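Side-chain contact in putative glycoside hydrolase (Parabacteroides distasonis ATCC 8503, PDB 3GYC), which is a putative glycoside hydrolase of a cellulase-like family in the TIM-barrel clan, and probably cleaves glycosidic bonds in carbohydrates: residues V293-R298 with T337-G342. Sequence-based numbering, arbitrary orientation. Where two conformers were deposited one is given.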
loop_
_atom_site.group_PDB
_atom_site.type_symbol
_atom_site.label_atom_id
_atom_site.label_comp_id
_atom_site.label_asym_id
_atom_site.label_seq_id
_atom_site.Cartn_x
_atom_site.Cartn_y
_atom_site.Cartn_z
ATOM N N VAL A 293 -9.184 6.031 16.480
ATOM C CA VAL A 293 -10.347 5.624 15.732
ATOM C C VAL A 293 -10.318 4.105 15.599
ATOM O O VAL A 293 -11.341 3.423 15.771
ATOM C CB VAL A 293 -10.347 6.313 14.338
ATOM C CG1 VAL A 293 -11.369 5.657 13.418
ATOM C CG2 VAL A 293 -10.597 7.825 14.490
ATOM N N ALA A 294 -9.137 3.570 15.324
ATOM C CA ALA A 294 -8.995 2.121 15.178
ATOM C C ALA A 294 -9.279 1.399 16.488
ATOM O O ALA A 294 -9.851 0.289 16.493
ATOM C CB ALA A 294 -7.611 1.760 14.658
ATOM N N ARG A 295 -8.843 1.996 17.592
ATOM C CA ARG A 295 -9.043 1.373 18.897
ATOM C C ARG A 295 -10.533 1.354 19.270
ATOM O O ARG A 295 -11.021 0.359 19.804
ATOM C CB ARG A 295 -8.186 2.039 19.972
ATOM C CG ARG A 295 -8.356 1.400 21.370
ATOM C CD ARG A 295 -7.537 2.078 22.457
ATOM N NE ARG A 295 -6.107 1.856 22.248
ATOM C CZ ARG A 295 -5.258 2.753 21.757
ATOM N NH1 ARG A 295 -5.651 3.985 21.468
ATOM N NH2 ARG A 295 -3.992 2.420 21.588
ATOM N N LYS A 296 -11.243 2.441 18.965
ATOM C CA LYS A 296 -12.676 2.527 19.205
ATOM C C LYS A 296 -13.426 1.486 18.387
ATOM O O LYS A 296 -14.305 0.810 18.897
ATOM C CB LYS A 296 -13.186 3.929 18.839
ATOM C CG LYS A 296 -14.638 4.209 19.204
ATOM N N ASN A 297 -13.075 1.372 17.108
ATOM C CA ASN A 297 -13.730 0.440 16.191
ATOM C C ASN A 297 -13.211 -0.968 16.316
ATOM O O ASN A 297 -13.767 -1.876 15.710
ATOM C CB ASN A 297 -13.604 0.939 14.735
ATOM C CG ASN A 297 -14.416 2.209 14.480
ATOM O OD1 ASN A 297 -15.270 2.553 15.271
ATOM N ND2 ASN A 297 -14.176 2.880 13.362
ATOM N N ARG A 298 -12.160 -1.137 17.118
ATOM C CA ARG A 298 -11.535 -2.426 17.365
ATOM C C ARG A 298 -11.092 -3.111 16.054
ATOM O O ARG A 298 -11.430 -4.251 15.772
ATOM C CB ARG A 298 -12.471 -3.297 18.206
ATOM C CG ARG A 298 -12.883 -2.607 19.504
ATOM C CD ARG A 298 -13.835 -3.437 20.319
ATOM N NE ARG A 298 -13.251 -4.694 20.778
ATOM C CZ ARG A 298 -12.497 -4.818 21.871
ATOM N NH1 ARG A 298 -12.186 -3.747 22.590
ATOM N NH2 ARG A 298 -12.027 -6.010 22.217
ATOM N N THR A 337 1.759 2.945 19.388
ATOM C CA THR A 337 0.321 2.954 19.726
ATOM C C THR A 337 -0.313 1.592 19.999
ATOM O O THR A 337 -1.334 1.518 20.665
ATOM C CB THR A 337 -0.530 3.550 18.607
ATOM O OG1 THR A 337 -0.524 2.649 17.491
ATOM C CG2 THR A 337 -0.006 4.951 18.236
ATOM N N GLY A 338 0.274 0.535 19.454
ATOM C CA GLY A 338 -0.257 -0.823 19.613
ATOM C C GLY A 338 -1.368 -1.193 18.641
ATOM O O GLY A 338 -1.833 -2.326 18.636
HETATM N N MSE A 339 -1.800 -0.253 17.803
HETATM C CA MSE A 339 -2.885 -0.540 16.860
HETATM C C MSE A 339 -2.419 -1.060 15.508
HETATM O O MSE A 339 -3.238 -1.555 14.748
HETATM C CB MSE A 339 -3.757 0.698 16.683
HETATM C CG MSE A 339 -4.442 1.134 17.986
HETATM SE SE MSE A 339 -5.490 -0.170 18.859
HETATM C CE MSE A 339 -6.331 -0.938 17.263
ATOM N N TRP A 340 -1.133 -0.950 15.191
ATOM C CA TRP A 340 -0.656 -1.398 13.890
ATOM C C TRP A 340 -0.142 -2.834 13.922
ATOM O O TRP A 340 0.631 -3.189 14.789
ATOM C CB TRP A 340 0.433 -0.456 13.362
ATOM C CG TRP A 340 -0.047 0.710 12.507
ATOM C CD1 TRP A 340 -0.049 0.735 11.162
ATOM C CD2 TRP A 340 -0.514 1.997 12.933
ATOM N NE1 TRP A 340 -0.522 1.915 10.701
ATOM C CE2 TRP A 340 -0.809 2.726 11.766
ATOM C CE3 TRP A 340 -0.727 2.603 14.182
ATOM C CZ2 TRP A 340 -1.301 4.014 11.797
ATOM C CZ3 TRP A 340 -1.205 3.897 14.213
ATOM C CH2 TRP A 340 -1.501 4.588 13.030
ATOM N N VAL A 341 -0.617 -3.658 12.999
ATOM C CA VAL A 341 -0.164 -5.047 12.851
ATOM C C VAL A 341 0.827 -5.184 11.691
ATOM O O VAL A 341 1.540 -6.178 11.586
ATOM C CB VAL A 341 -1.377 -6.031 12.654
ATOM C CG1 VAL A 341 -2.285 -6.021 13.903
ATOM C CG2 VAL A 341 -2.172 -5.675 11.423
ATOM N N GLY A 342 0.859 -4.170 10.835
ATOM C CA GLY A 342 1.766 -4.075 9.707
ATOM C C GLY A 342 2.222 -2.629 9.565
ATOM O O GLY A 342 1.409 -1.738 9.316
#
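Across the contact R295, in the last turn of helix 276-297, comes closest to M339, a selenomethionine in the turn between helix 321-337 and strand 340-343, with their CA atoms 6.8 Å apart. The M339 side chain reaches over to the helix and crosses that of R295 at about a right angle. Its selenium lies 3.7 Å from R295 CB, while bends at chi2 and chi3 fold the terminal methyl back over the helix, where M339 CE meets A294 CB at 4.0 Å and the A294 carbonyl at a similar distance. R295 leaves the helix with CG anti to its own N (chi1 -179°), runs out straight and then bends at chi3. This turn brings the guanidinium past M339 CG, which sits 3.8 Å above its plane and toward the rim. At the edge, R295 NH2 comes within 3.0 Å of T337 O, but the angle is too poor for a hydrogen bond; the charge is instead met by a salt bridge from NE to D376. An ST turn braces this corner, M339 N donating to T337 OG1 (3.2 Å, 170°), and the same hydroxyl is hydrogen-bonded to the A334 carbonyl in helix 321-337. An alanine in place of R295 would probably leave the D376 carboxylate without this cationic mate and uncover one flank of the selenomethionine. Thus the end of one barrel helix is joined to the turn leading into the next parallel strand by a mainly apolar contact, the aliphatic part of R295 packing on selenium while its charge is met by D376, outside both segments.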